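PDB 4ECG: putative iron-regulated protein A from Parabacteroides distasonis ATCC 8503, which is of unknown function but belongs to the imelysin-like IrpA family (peptidase M75), binds calcium ions and may be a metalloendopeptidase. Local coordinates for residues S33-T38 and Q227-M232; A298-R303 and S314-T319; S128-A133 and K178-R183; N116-I121 and Q143-F148; T53-Y58 and R82-P87. One frame throughout, in Å; residues are numbered along the deposited sequence.

Interaction 1: residues S33-T38 and Q227-M232. With CA (calcium ion), chain C.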
# COMPACT_ATOMS: atom_id res chain seq x y z
N SER A 33 3.91 -3.26 -25.10
CA SER A 33 4.26 -1.85 -24.85
C SER A 33 2.99 -1.01 -24.50
O SER A 33 3.02 -0.12 -23.63
CB SER A 33 5.00 -1.29 -26.06
OG SER A 33 5.56 -0.03 -25.77
N ALA A 34 1.88 -1.33 -25.16
CA ALA A 34 0.59 -0.63 -24.91
C ALA A 34 0.02 -0.98 -23.52
O ALA A 34 -0.60 -0.15 -22.87
CB ALA A 34 -0.43 -0.92 -26.02
N VAL A 35 0.24 -2.20 -23.05
CA VAL A 35 -0.16 -2.57 -21.70
C VAL A 35 0.62 -1.74 -20.66
O VAL A 35 0.03 -1.17 -19.73
CB VAL A 35 0.04 -4.09 -21.46
CG1 VAL A 35 -0.01 -4.42 -19.97
CG2 VAL A 35 -0.97 -4.90 -22.29
N VAL A 36 1.93 -1.63 -20.87
CA VAL A 36 2.80 -0.82 -19.99
C VAL A 36 2.40 0.65 -20.06
O VAL A 36 2.28 1.30 -19.03
CB VAL A 36 4.29 -0.99 -20.40
CG1 VAL A 36 5.18 -0.06 -19.60
CG2 VAL A 36 4.72 -2.45 -20.29
N ALA A 37 2.18 1.18 -21.25
CA ALA A 37 1.68 2.56 -21.40
C ALA A 37 0.38 2.76 -20.63
O ALA A 37 0.27 3.66 -19.83
CB ALA A 37 1.54 2.97 -22.90
N THR A 38 -0.59 1.88 -20.83
CA THR A 38 -1.88 2.04 -20.15
C THR A 38 -1.73 1.88 -18.63
O THR A 38 -2.41 2.55 -17.84
CB THR A 38 -2.84 0.94 -20.60
OG1 THR A 38 -3.03 0.99 -22.04
CG2 THR A 38 -4.15 1.02 -19.84
N GLN A 227 10.96 -6.76 -19.63
CA GLN A 227 11.34 -6.37 -18.32
C GLN A 227 10.32 -5.49 -17.64
O GLN A 227 10.13 -5.61 -16.44
CB GLN A 227 12.71 -5.69 -18.34
CG GLN A 227 13.82 -6.68 -18.71
CD GLN A 227 15.21 -6.10 -18.58
OE1 GLN A 227 15.45 -5.15 -17.83
NE2 GLN A 227 16.13 -6.69 -19.28
N ALA A 228 9.67 -4.63 -18.41
CA ALA A 228 8.63 -3.73 -17.88
C ALA A 228 7.41 -4.50 -17.38
O ALA A 228 6.95 -4.26 -16.30
CB ALA A 228 8.24 -2.68 -18.93
N ILE A 229 6.89 -5.42 -18.18
CA ILE A 229 5.81 -6.32 -17.74
C ILE A 229 6.22 -7.16 -16.53
O ILE A 229 5.43 -7.34 -15.63
CB ILE A 229 5.36 -7.30 -18.88
CG1 ILE A 229 4.65 -6.59 -20.05
CG2 ILE A 229 4.40 -8.35 -18.35
CD1 ILE A 229 3.28 -6.13 -19.67
N GLU A 230 7.41 -7.75 -16.54
CA GLU A 230 7.93 -8.57 -15.39
C GLU A 230 7.96 -7.69 -14.13
O GLU A 230 7.62 -8.16 -13.05
CB GLU A 230 9.34 -9.16 -15.67
CG GLU A 230 9.92 -10.10 -14.58
CD GLU A 230 11.37 -10.57 -14.86
OE1 GLU A 230 12.06 -9.96 -15.73
OE2 GLU A 230 11.83 -11.56 -14.23
N LEU A 231 8.31 -6.42 -14.28
CA LEU A 231 8.35 -5.48 -13.15
C LEU A 231 6.97 -5.32 -12.52
O LEU A 231 6.83 -5.31 -11.28
CB LEU A 231 8.89 -4.12 -13.62
CG LEU A 231 9.45 -3.14 -12.60
CD1 LEU A 231 10.56 -3.79 -11.79
CD2 LEU A 231 9.92 -1.91 -13.34
N MSE A 232 5.94 -5.21 -13.37
CA MSE A 232 4.57 -5.00 -12.87
C MSE A 232 4.18 -6.18 -12.02
O MSE A 232 3.51 -6.00 -11.02
CB MSE A 232 3.54 -4.87 -14.01
CG MSE A 232 3.62 -3.59 -14.90
SE MSE A 232 2.52 -3.68 -16.48
CE MSE A 232 0.80 -3.75 -15.64
CA CA C . 16.19 -4.85 -15.75
O HOH W 1 18.45 -4.00 -16.75
O HOH W 2 17.62 -6.69 -15.83
O HOH W 3 17.07 -4.63 -13.49
O HOH W 4 14.91 -6.77 -15.32
O HOH W 5 13.88 -4.03 -14.76

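Interaction 2: residues A298-R303 and S314-T319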
# COMPACT_ATOMS: atom_id res chain seq x y z
N ALA A 298 -4.30 -2.96 -11.61
CA ALA A 298 -3.13 -3.27 -12.43
C ALA A 298 -3.47 -4.28 -13.54
O ALA A 298 -2.98 -4.13 -14.65
CB ALA A 298 -1.97 -3.85 -11.59
N TYR A 299 -4.24 -5.32 -13.20
CA TYR A 299 -4.46 -6.45 -14.08
C TYR A 299 -5.45 -6.06 -15.17
O TYR A 299 -5.35 -6.51 -16.31
CB TYR A 299 -5.02 -7.65 -13.27
CG TYR A 299 -5.17 -8.96 -14.02
CD1 TYR A 299 -4.07 -9.67 -14.42
CD2 TYR A 299 -6.44 -9.50 -14.33
CE1 TYR A 299 -4.21 -10.83 -15.14
CE2 TYR A 299 -6.57 -10.68 -15.04
CZ TYR A 299 -5.44 -11.35 -15.42
OH TYR A 299 -5.51 -12.54 -16.13
N PHE A 300 -6.46 -5.26 -14.80
CA PHE A 300 -7.51 -4.86 -15.73
C PHE A 300 -7.20 -3.52 -16.38
O PHE A 300 -7.93 -3.07 -17.22
CB PHE A 300 -8.90 -4.84 -15.04
CG PHE A 300 -9.39 -6.19 -14.60
CD1 PHE A 300 -9.66 -7.18 -15.51
CD2 PHE A 300 -9.52 -6.51 -13.27
CE1 PHE A 300 -10.09 -8.45 -15.11
CE2 PHE A 300 -9.95 -7.75 -12.85
CZ PHE A 300 -10.22 -8.73 -13.78
N GLY A 301 -6.13 -2.85 -15.97
CA GLY A 301 -5.66 -1.69 -16.72
C GLY A 301 -6.40 -0.39 -16.52
O GLY A 301 -6.40 0.44 -17.41
N GLY A 302 -6.99 -0.20 -15.35
CA GLY A 302 -7.56 1.10 -14.96
C GLY A 302 -7.99 1.10 -13.49
O GLY A 302 -8.21 0.05 -12.92
N ARG A 303 -8.09 2.26 -12.86
CA ARG A 303 -8.64 2.28 -11.48
C ARG A 303 -10.12 1.79 -11.44
O ARG A 303 -10.95 2.18 -12.27
CB ARG A 303 -8.55 3.66 -10.89
CG ARG A 303 -7.17 4.29 -10.90
CD ARG A 303 -7.20 5.50 -9.98
NE ARG A 303 -7.33 5.05 -8.58
CZ ARG A 303 -7.30 5.82 -7.49
NH1 ARG A 303 -7.13 7.11 -7.59
NH2 ARG A 303 -7.42 5.29 -6.29
N SER A 314 -4.51 -4.47 -21.42
CA SER A 314 -4.33 -4.91 -20.03
C SER A 314 -3.64 -6.24 -20.01
O SER A 314 -3.69 -6.98 -21.00
CB SER A 314 -5.69 -5.09 -19.33
OG SER A 314 -6.61 -5.87 -20.08
N LEU A 315 -3.06 -6.56 -18.85
CA LEU A 315 -2.52 -7.88 -18.59
C LEU A 315 -3.63 -8.89 -18.71
O LEU A 315 -3.38 -10.05 -19.12
CB LEU A 315 -1.90 -8.00 -17.18
CG LEU A 315 -0.51 -7.43 -17.00
CD1 LEU A 315 -0.09 -7.40 -15.50
CD2 LEU A 315 0.41 -8.21 -17.92
N HIS A 316 -4.83 -8.48 -18.34
CA HIS A 316 -6.01 -9.33 -18.51
C HIS A 316 -6.19 -9.76 -19.94
O HIS A 316 -6.34 -10.94 -20.23
CB HIS A 316 -7.25 -8.62 -18.02
CG HIS A 316 -8.53 -9.23 -18.49
ND1 HIS A 316 -8.95 -10.44 -18.07
CD2 HIS A 316 -9.50 -8.76 -19.38
CE1 HIS A 316 -10.13 -10.73 -18.68
NE2 HIS A 316 -10.46 -9.70 -19.47
N ALA A 317 -6.15 -8.80 -20.85
CA ALA A 317 -6.36 -9.11 -22.25
C ALA A 317 -5.25 -10.04 -22.73
O ALA A 317 -5.53 -11.03 -23.38
CB ALA A 317 -6.39 -7.84 -23.09
N LEU A 318 -4.00 -9.73 -22.39
CA LEU A 318 -2.90 -10.54 -22.91
C LEU A 318 -2.97 -11.96 -22.34
O LEU A 318 -2.84 -12.93 -23.08
CB LEU A 318 -1.54 -9.93 -22.62
CG LEU A 318 -1.14 -8.63 -23.34
CD1 LEU A 318 0.31 -8.31 -22.97
CD2 LEU A 318 -1.35 -8.71 -24.84
N THR A 319 -3.25 -12.09 -21.05
CA THR A 319 -3.41 -13.43 -20.47
C THR A 319 -4.56 -14.22 -21.11
O THR A 319 -4.41 -15.41 -21.41
CB THR A 319 -3.66 -13.30 -18.97
OG1 THR A 319 -2.68 -12.41 -18.46
CG2 THR A 319 -3.61 -14.65 -18.26
O HOH W 6 -2.77 -4.30 -17.22

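Interaction 3: residues S128-A133 and K178-R183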
# COMPACT_ATOMS: atom_id res chain seq x y z
N SER A 128 14.14 17.51 15.40
CA SER A 128 15.16 17.08 14.43
C SER A 128 15.34 15.56 14.28
O SER A 128 15.75 15.08 13.22
CB SER A 128 16.54 17.75 14.69
OG SER A 128 17.08 17.42 15.96
N LYS A 129 15.02 14.81 15.32
CA LYS A 129 15.14 13.37 15.27
C LYS A 129 14.15 12.70 14.28
O LYS A 129 14.29 11.53 13.98
CB LYS A 129 14.95 12.77 16.68
CG LYS A 129 16.06 13.09 17.69
CD LYS A 129 15.83 12.42 19.07
CE LYS A 129 16.50 11.02 19.27
NZ LYS A 129 15.82 9.79 18.69
N ILE A 130 13.14 13.43 13.80
CA ILE A 130 12.08 12.82 13.01
C ILE A 130 12.17 13.09 11.52
O ILE A 130 11.47 12.46 10.74
CB ILE A 130 10.69 13.20 13.55
CG1 ILE A 130 10.16 14.47 12.91
CG2 ILE A 130 10.71 13.31 15.08
CD1 ILE A 130 8.76 14.82 13.39
N SER A 131 13.06 13.99 11.13
CA SER A 131 13.09 14.54 9.79
C SER A 131 14.27 14.01 9.02
O SER A 131 14.43 14.35 7.89
CB SER A 131 13.19 16.05 9.87
OG SER A 131 14.42 16.39 10.52
N GLY A 132 15.11 13.19 9.63
CA GLY A 132 16.24 12.58 8.89
C GLY A 132 15.92 11.55 7.80
O GLY A 132 14.76 11.16 7.58
N ALA A 133 16.97 11.09 7.12
CA ALA A 133 16.84 10.05 6.09
C ALA A 133 16.44 8.74 6.72
O ALA A 133 16.78 8.46 7.84
CB ALA A 133 18.13 9.89 5.28
N LYS A 178 2.03 18.27 13.17
CA LYS A 178 2.21 19.17 12.03
C LYS A 178 3.44 18.76 11.23
O LYS A 178 3.37 18.67 10.00
CB LYS A 178 2.39 20.60 12.51
CG LYS A 178 2.35 21.69 11.43
CD LYS A 178 2.91 23.03 11.91
CE LYS A 178 1.86 24.07 12.32
NZ LYS A 178 2.50 25.26 13.01
N LEU A 179 4.55 18.47 11.91
CA LEU A 179 5.79 18.14 11.20
C LEU A 179 5.71 16.82 10.43
O LEU A 179 6.15 16.72 9.30
CB LEU A 179 6.99 18.16 12.15
CG LEU A 179 7.36 19.56 12.63
CD1 LEU A 179 8.23 19.42 13.86
CD2 LEU A 179 8.06 20.32 11.51
N VAL A 180 5.09 15.83 11.08
CA VAL A 180 4.83 14.59 10.47
C VAL A 180 3.98 14.73 9.20
O VAL A 180 4.31 14.16 8.16
CB VAL A 180 4.22 13.66 11.51
CG1 VAL A 180 3.53 12.51 10.83
CG2 VAL A 180 5.31 13.24 12.55
N SER A 181 2.92 15.55 9.28
CA SER A 181 2.04 15.77 8.17
C SER A 181 2.69 16.62 7.04
O SER A 181 2.42 16.35 5.88
CB SER A 181 0.76 16.46 8.65
OG SER A 181 0.16 15.80 9.74
N GLU A 182 3.56 17.58 7.37
CA GLU A 182 4.40 18.28 6.35
C GLU A 182 5.21 17.26 5.57
O GLU A 182 5.35 17.34 4.37
CB GLU A 182 5.42 19.25 6.97
CG GLU A 182 4.90 20.66 7.18
CD GLU A 182 5.75 21.54 8.13
OE1 GLU A 182 7.02 21.52 8.09
OE2 GLU A 182 5.09 22.28 8.90
N ARG A 183 5.78 16.33 6.29
CA ARG A 183 6.67 15.39 5.68
C ARG A 183 5.86 14.33 4.89
O ARG A 183 6.31 13.88 3.84
CB ARG A 183 7.59 14.77 6.74
CG ARG A 183 8.49 13.66 6.18
CD ARG A 183 9.38 14.23 5.08
NE ARG A 183 10.44 13.35 4.63
CZ ARG A 183 11.69 13.30 5.14
NH1 ARG A 183 12.05 14.04 6.14
NH2 ARG A 183 12.58 12.48 4.63
O HOH W 7 15.44 13.29 4.93

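Interaction 4: residues N116-I121 and Q143-F148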
# COMPACT_ATOMS: atom_id res chain seq x y z
N ASN A 116 8.71 4.56 22.42
CA ASN A 116 9.50 5.30 23.41
C ASN A 116 10.14 6.59 22.88
O ASN A 116 10.16 7.60 23.57
CB ASN A 116 10.58 4.41 24.10
CG ASN A 116 9.97 3.31 25.01
OD1 ASN A 116 8.76 3.24 25.30
ND2 ASN A 116 10.81 2.44 25.46
N GLY A 117 10.68 6.56 21.67
CA GLY A 117 11.26 7.74 21.05
C GLY A 117 10.23 8.83 20.76
O GLY A 117 10.55 10.02 20.96
N ILE A 118 9.00 8.46 20.35
CA ILE A 118 7.92 9.44 20.12
C ILE A 118 7.62 10.19 21.44
O ILE A 118 7.59 11.42 21.50
CB ILE A 118 6.65 8.78 19.55
CG1 ILE A 118 6.93 8.20 18.15
CG2 ILE A 118 5.49 9.80 19.46
CD1 ILE A 118 5.87 7.28 17.57
N GLU A 119 7.46 9.43 22.51
CA GLU A 119 7.16 9.98 23.83
C GLU A 119 8.28 10.91 24.29
O GLU A 119 8.03 11.97 24.92
CB GLU A 119 6.95 8.85 24.84
CG GLU A 119 5.95 9.16 25.94
CD GLU A 119 5.86 8.04 26.98
OE1 GLU A 119 5.34 6.94 26.65
OE2 GLU A 119 6.33 8.25 28.14
N GLU A 120 9.51 10.52 23.98
CA GLU A 120 10.67 11.28 24.34
C GLU A 120 10.67 12.62 23.60
O GLU A 120 10.94 13.67 24.20
CB GLU A 120 11.93 10.48 24.02
CG GLU A 120 13.23 11.00 24.64
CD GLU A 120 14.45 10.35 24.00
OE1 GLU A 120 14.57 9.11 24.07
OE2 GLU A 120 15.27 11.06 23.40
N ILE A 121 10.37 12.60 22.31
CA ILE A 121 10.34 13.84 21.55
C ILE A 121 9.19 14.76 22.07
O ILE A 121 9.36 15.97 22.20
CB ILE A 121 10.21 13.55 20.02
CG1 ILE A 121 11.49 12.92 19.48
CG2 ILE A 121 9.93 14.84 19.25
CD1 ILE A 121 11.34 12.36 18.09
N GLN A 143 12.47 7.14 10.37
CA GLN A 143 11.26 6.63 9.76
C GLN A 143 10.26 6.08 10.76
O GLN A 143 9.09 6.10 10.50
CB GLN A 143 11.59 5.57 8.70
CG GLN A 143 12.08 4.22 9.19
CD GLN A 143 13.51 4.29 9.63
OE1 GLN A 143 14.14 5.34 9.51
NE2 GLN A 143 14.02 3.20 10.13
N ASN A 144 10.74 5.58 11.89
CA ASN A 144 9.91 4.92 12.89
C ASN A 144 9.37 5.95 13.88
O ASN A 144 8.69 5.60 14.83
CB ASN A 144 10.71 3.87 13.68
CG ASN A 144 11.30 2.76 12.82
OD1 ASN A 144 10.75 2.40 11.77
ND2 ASN A 144 12.44 2.22 13.27
N LEU A 145 9.66 7.22 13.66
CA LEU A 145 9.12 8.31 14.45
C LEU A 145 8.21 9.23 13.64
O LEU A 145 7.83 10.31 14.10
CB LEU A 145 10.31 9.11 15.00
CG LEU A 145 11.35 8.38 15.87
CD1 LEU A 145 12.66 9.20 15.96
CD2 LEU A 145 10.75 8.06 17.23
N ARG A 146 7.85 8.84 12.42
CA ARG A 146 7.01 9.65 11.60
C ARG A 146 6.02 8.83 10.72
O ARG A 146 5.69 7.73 11.07
CB ARG A 146 7.89 10.64 10.80
CG ARG A 146 8.77 9.99 9.78
CD ARG A 146 9.30 10.99 8.77
NE ARG A 146 10.13 10.34 7.74
CZ ARG A 146 11.46 10.37 7.64
NH1 ARG A 146 12.20 11.05 8.49
NH2 ARG A 146 12.05 9.74 6.62
N GLY A 147 5.48 9.40 9.66
CA GLY A 147 4.67 8.66 8.69
C GLY A 147 3.22 8.55 9.12
O GLY A 147 2.85 9.11 10.18
N PHE A 148 2.43 7.85 8.28
CA PHE A 148 0.98 7.67 8.48
C PHE A 148 0.61 7.21 9.90
O PHE A 148 -0.36 7.66 10.49
CB PHE A 148 0.43 6.59 7.56
CG PHE A 148 -0.02 7.07 6.22
CD1 PHE A 148 -1.30 7.50 6.04
CD2 PHE A 148 0.81 6.96 5.13
CE1 PHE A 148 -1.75 7.87 4.81
CE2 PHE A 148 0.38 7.33 3.88
CZ PHE A 148 -0.91 7.79 3.74

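Interaction 5: residues T53-Y58 and R82-P87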
# COMPACT_ATOMS: atom_id res chain seq x y z
N THR A 53 -3.51 14.98 -4.35
CA THR A 53 -4.68 15.84 -4.12
C THR A 53 -5.19 15.56 -2.71
O THR A 53 -5.38 16.48 -1.93
CB THR A 53 -5.79 15.66 -5.19
OG1 THR A 53 -5.29 16.01 -6.50
CG2 THR A 53 -7.02 16.51 -4.87
N LYS A 54 -5.34 14.29 -2.35
CA LYS A 54 -5.92 13.94 -1.06
C LYS A 54 -4.95 14.26 0.09
O LYS A 54 -5.39 14.58 1.20
CB LYS A 54 -6.35 12.46 -0.97
CG LYS A 54 -7.25 11.92 -2.08
CD LYS A 54 -8.71 12.04 -1.75
CE LYS A 54 -9.64 11.60 -2.90
NZ LYS A 54 -9.68 10.12 -2.98
N MSE A 55 -3.63 14.16 -0.17
CA MSE A 55 -2.62 14.51 0.83
C MSE A 55 -2.57 16.02 1.12
O MSE A 55 -2.42 16.42 2.25
CB MSE A 55 -1.23 13.98 0.45
CG MSE A 55 -0.20 14.09 1.56
SE MSE A 55 -0.63 12.93 3.12
CE MSE A 55 0.16 11.33 2.42
N THR A 56 -2.69 16.83 0.11
CA THR A 56 -2.86 18.25 0.28
C THR A 56 -4.13 18.57 1.08
O THR A 56 -4.08 19.38 1.97
CB THR A 56 -2.81 18.98 -1.08
OG1 THR A 56 -1.59 18.59 -1.79
CG2 THR A 56 -2.92 20.59 -0.92
N ALA A 57 -5.26 17.89 0.84
CA ALA A 57 -6.46 18.13 1.69
C ALA A 57 -6.19 17.69 3.13
O ALA A 57 -6.56 18.39 4.12
CB ALA A 57 -7.68 17.41 1.16
N TYR A 58 -5.50 16.57 3.27
CA TYR A 58 -5.18 16.09 4.60
C TYR A 58 -4.31 17.08 5.40
O TYR A 58 -4.62 17.35 6.56
CB TYR A 58 -4.55 14.72 4.56
CG TYR A 58 -3.90 14.37 5.87
CD1 TYR A 58 -4.62 13.84 6.93
CD2 TYR A 58 -2.54 14.55 6.04
CE1 TYR A 58 -3.97 13.54 8.15
CE2 TYR A 58 -1.89 14.21 7.22
CZ TYR A 58 -2.60 13.73 8.27
OH TYR A 58 -1.88 13.53 9.38
N ARG A 82 -7.87 8.91 6.53
CA ARG A 82 -8.42 7.70 5.86
C ARG A 82 -8.52 7.81 4.33
O ARG A 82 -8.26 6.84 3.61
CB ARG A 82 -9.81 7.33 6.39
CG ARG A 82 -9.86 6.94 7.86
CD ARG A 82 -11.27 6.45 8.19
NE ARG A 82 -11.55 6.40 9.64
CZ ARG A 82 -11.18 5.42 10.48
NH1 ARG A 82 -10.44 4.40 10.06
NH2 ARG A 82 -11.55 5.44 11.76
N ALA A 83 -8.95 8.96 3.86
CA ALA A 83 -9.17 9.18 2.43
C ALA A 83 -7.84 9.22 1.64
O ALA A 83 -7.77 8.69 0.57
CB ALA A 83 -10.01 10.44 2.20
N VAL A 84 -6.78 9.83 2.19
CA VAL A 84 -5.47 9.80 1.51
C VAL A 84 -4.88 8.41 1.56
O VAL A 84 -4.12 8.00 0.68
CB VAL A 84 -4.45 10.90 2.01
CG1 VAL A 84 -3.88 10.64 3.39
CG2 VAL A 84 -3.34 11.00 1.03
N ARG A 85 -5.26 7.65 2.58
CA ARG A 85 -4.76 6.31 2.70
C ARG A 85 -5.31 5.33 1.65
O ARG A 85 -4.68 4.32 1.40
CB ARG A 85 -5.01 5.78 4.11
CG ARG A 85 -4.20 4.53 4.37
CD ARG A 85 -3.96 4.27 5.82
NE ARG A 85 -3.19 3.04 5.99
CZ ARG A 85 -1.87 2.96 6.02
NH1 ARG A 85 -1.10 4.01 5.92
NH2 ARG A 85 -1.31 1.79 6.17
N VAL A 86 -6.49 5.61 1.08
CA VAL A 86 -7.08 4.73 0.06
C VAL A 86 -6.11 4.63 -1.11
O VAL A 86 -5.63 3.54 -1.40
CB VAL A 86 -8.52 5.10 -0.33
CG1 VAL A 86 -9.04 4.24 -1.50
CG2 VAL A 86 -9.46 4.98 0.90
N PRO A 87 -5.72 5.76 -1.71
CA PRO A 87 -4.88 5.62 -2.91
C PRO A 87 -3.49 5.14 -2.62
O PRO A 87 -2.88 4.46 -3.44
CB PRO A 87 -4.88 7.03 -3.54
CG PRO A 87 -5.32 7.92 -2.46
CD PRO A 87 -6.25 7.11 -1.57
O HOH W 8 -10.08 8.33 -0.96

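Interaction 1: residues S33-T38 and Q227-M232
Val35 and Val36, consecutive residues of helix 29-68, both reach for one methyl group, Ile229 CD1, on helix 225-233. The approach from Val35 is the shorter, its CG1 lying 3.7 Å from Ile229 CD1, and the two side chains cross at about a right angle. The isoleucine brings the methyl there by a bend: chi2 is -72°, which places CD1 off the extended path, so that it comes nearer the other helix than CB would suggest. Val36 comes mainly with CG2, the branch anti to its carbonyl carbon, which is 4.0 Å from Ile229 CD1 and 3.8 Å from Ala228 CB. One turn on from Ala228, the selenium of Met232 (selenomethionine) makes a looser contact, Met232 SE to Val35 CG1 at 4.4 Å. The axes of the short segments approach to 9.8 Å at an angle of 47°, and only 196 Å² is buried between them. Leu315 of helix 315-322 lies against both Ile229 and Met232. At the other end of the segment, Gln227 OE1 binds a calcium ion at 2.2 Å; five waters and Ser221 O are its further ligands. No hydrogen bond crosses between the two segments, which implies apolar adhesion, dependent on shape and burial rather than on directed bonds.

Interaction 2: residues A298-R303 and S314-T319
A helix end meets a helix start here: Gly301, with positive phi, is the first residue to leave helical geometry after helix 284-300, while Ser314 is the N-cap of helix 315-322, and Tyr299 joins the two through a backbone bond to His316. His316 N donates to Tyr299 O over 2.9 Å, in the carbonyl plane and with an N-H...O angle of 148°. The first-turn amide of the new helix therefore finds its acceptor in the end of the old one. The next amide, Ala317 N, is taken by Ser314 OG at 3.1 Å, a capping bond; chi1 of 49° turns OG between the backbone N and the carbonyl carbon. Ser314 OG is also hydrogen-bonded to Ser311 O in the preceding loop. Leu315 N is served by a water 2.8 Å away, which in turn donates to Ala298 O.

The side chains add an aromatic cluster of Tyr299, Phe300 and His316. His316 CB lies over one face of the tyrosine ring, 4.1 Å from its centroid, a CH-pi contact. The imidazole continues to Phe300, whose CE1 sits 3.7 Å above the plane of the His316 ring, offset toward its rim; the two rings are oblique, with planes at 55°. Farther out, the phenol oxygen Tyr299 OH is 3.5 Å from Thr319 CB.

The polar ends of the cluster converge on helix 324-343, where Asp327 OD1 is hydrogen-bonded to both Tyr299 OH and His316 ND1. Met330 and Ile334 of that helix pack on Tyr299, and Met239 of helix 239-259 touches Ala298, Tyr299 and Leu315.

Interaction 3: residues S128-A133 and K178-R183
Arg183 of helix 171-196 reaches across to the loop between helices 115-124 and 147-155 and bonds to the backbone of Ser131, a side-chain-to-main-chain tie within this largely helical imelysin fold. Arg183 NH1 donates to Ser131 O over 3.0 Å with an N-H...O angle of 152°. Ser131 O lies in the guanidinium plane, while NH1 stands above the plane of the carbonyl, 45° out of it. A water bound to Arg183 NH2 at 3.0 Å adds a weak second link to Ser131 O.

Beside this polar contact is an apolar one carried by a single methyl. Ile130 CD1 is 3.9 Å from Val180 CG2 and 4.0 Å from Leu179 CB, and the isoleucine crosses both side chains at about a right angle. Its CG1, which carries that methyl toward the helix, sits between the backbone N and the carbonyl carbon (chi1 89°).

In the second shell, Asp187, one turn farther along the same helix, forms a salt bridge with Arg183 NE and so probably fixes the rotation of the guanidinium. Arg146 also holds the loop, its NH1 hydrogen-bonded to both Ile130 O and Gly132 O. Its NH2 lies close to Arg183 NH2, a like-charge approach that Asp187 would be expected to ease. Within the loop, Ser131 OG makes a weak hydrogen bond to Ser128 O, at 3.3 Å.

Interaction 4: residues N116-I121 and Q143-F148
Leu145 is the one side chain of 143-148 that enters the surface of helix 115-124, and its two methyls find different kinds of partner. Its CG is anti to the carbonyl carbon (chi1 -59°), which directs the branch point toward that helix. Methyl against backbone is the closer kind. Leu145 CD2 lies 3.6 Å from Ile118 N and 3.7 Å from Gly117 C, an approach helped by the absence of any side chain on Gly117. Methyl against side chain follows: the same Leu145 CD2 is 3.9 Å from Ile118 CG1, where the two residues slide past each other in opposite directions, and Leu145 CD1 is 4.0 Å from Ile121 CD1. Ile118 and Ile121, three residues apart, thus stand one at each methyl of the leucine. A looser approach of side chain to carbonyl adds to this, Ile118 CD1 being 4.3 Å from Asn144 O. No hydrogen bond crosses between the segments; 162 Å² is buried.

The contact joins helix 115-124 to the 3-10 turn and loop that lead into helix 147-155. Helix 171-196 covers it with Tyr176, whose side chain touches Ile118 and Ile121 while its hydroxyl is hydrogen-bonded to Leu145 O. From helix 147-155, Thr150 and Met154 close on Ile118.

Interaction 5: residues T53-Y58 and R82-P87
Val84 is driven into helix 29-68 so closely that its CG2 rests on the backbone of Met55, 3.4 Å from Met55 N. The same methyl is 3.7 Å from Met55 CB and 3.9 Å from the selenium, Met55 SE, of this selenomethionine. Val84 holds it there with CG2 anti to its own backbone N, while CG1, with chi1 at 72°, turns toward Tyr58 and ends 4.3 Å from Tyr58 CB. Helices 29-68 and 71-89 form an antiparallel helical hairpin, and at this level their short segments run at 160° with axes 8.5 Å apart. Phe148 of helix 147-155 covers the tight side, touching both Met55 and Val84. Packing slackens toward the partly exposed Lys54. Its CB still lies against the backbone, 3.7 Å from Val84 CA, but farther out Lys54 CG only just meets Pro87 CG, at 4.5 Å, where helix 71-89 is kinked. The amine is joined to the other helix through water: Lys54 NZ donates to a water at 2.7 Å, and that water donates to Ala83 O. A salt bridge to Asp50, one turn earlier, also holds Lys54 NZ.

In the fold
Helix 29-68 opens interaction 1 near its start, and that contact closes only when 227-232 returns to it. Nested inside this long loop is interaction 5, where helix 71-89 doubles back on helix 29-68. Interactions 4 and 3, also nested, cross each other: the chain passes 116-121, 128-133, 143-148 and 178-183 in that order, tying one loop region to helices 115-124 and 171-196. This group meets interaction 5 through Phe148, which packs on Arg85, and through a probable hydrogen bond between Ser181 and Tyr58. Interaction 2 follows in series, closing a short helix-free loop; it lies on the opposite side of the chain's centre from interactions 3 and 4 and touches interaction 1, Leu318 against Val35.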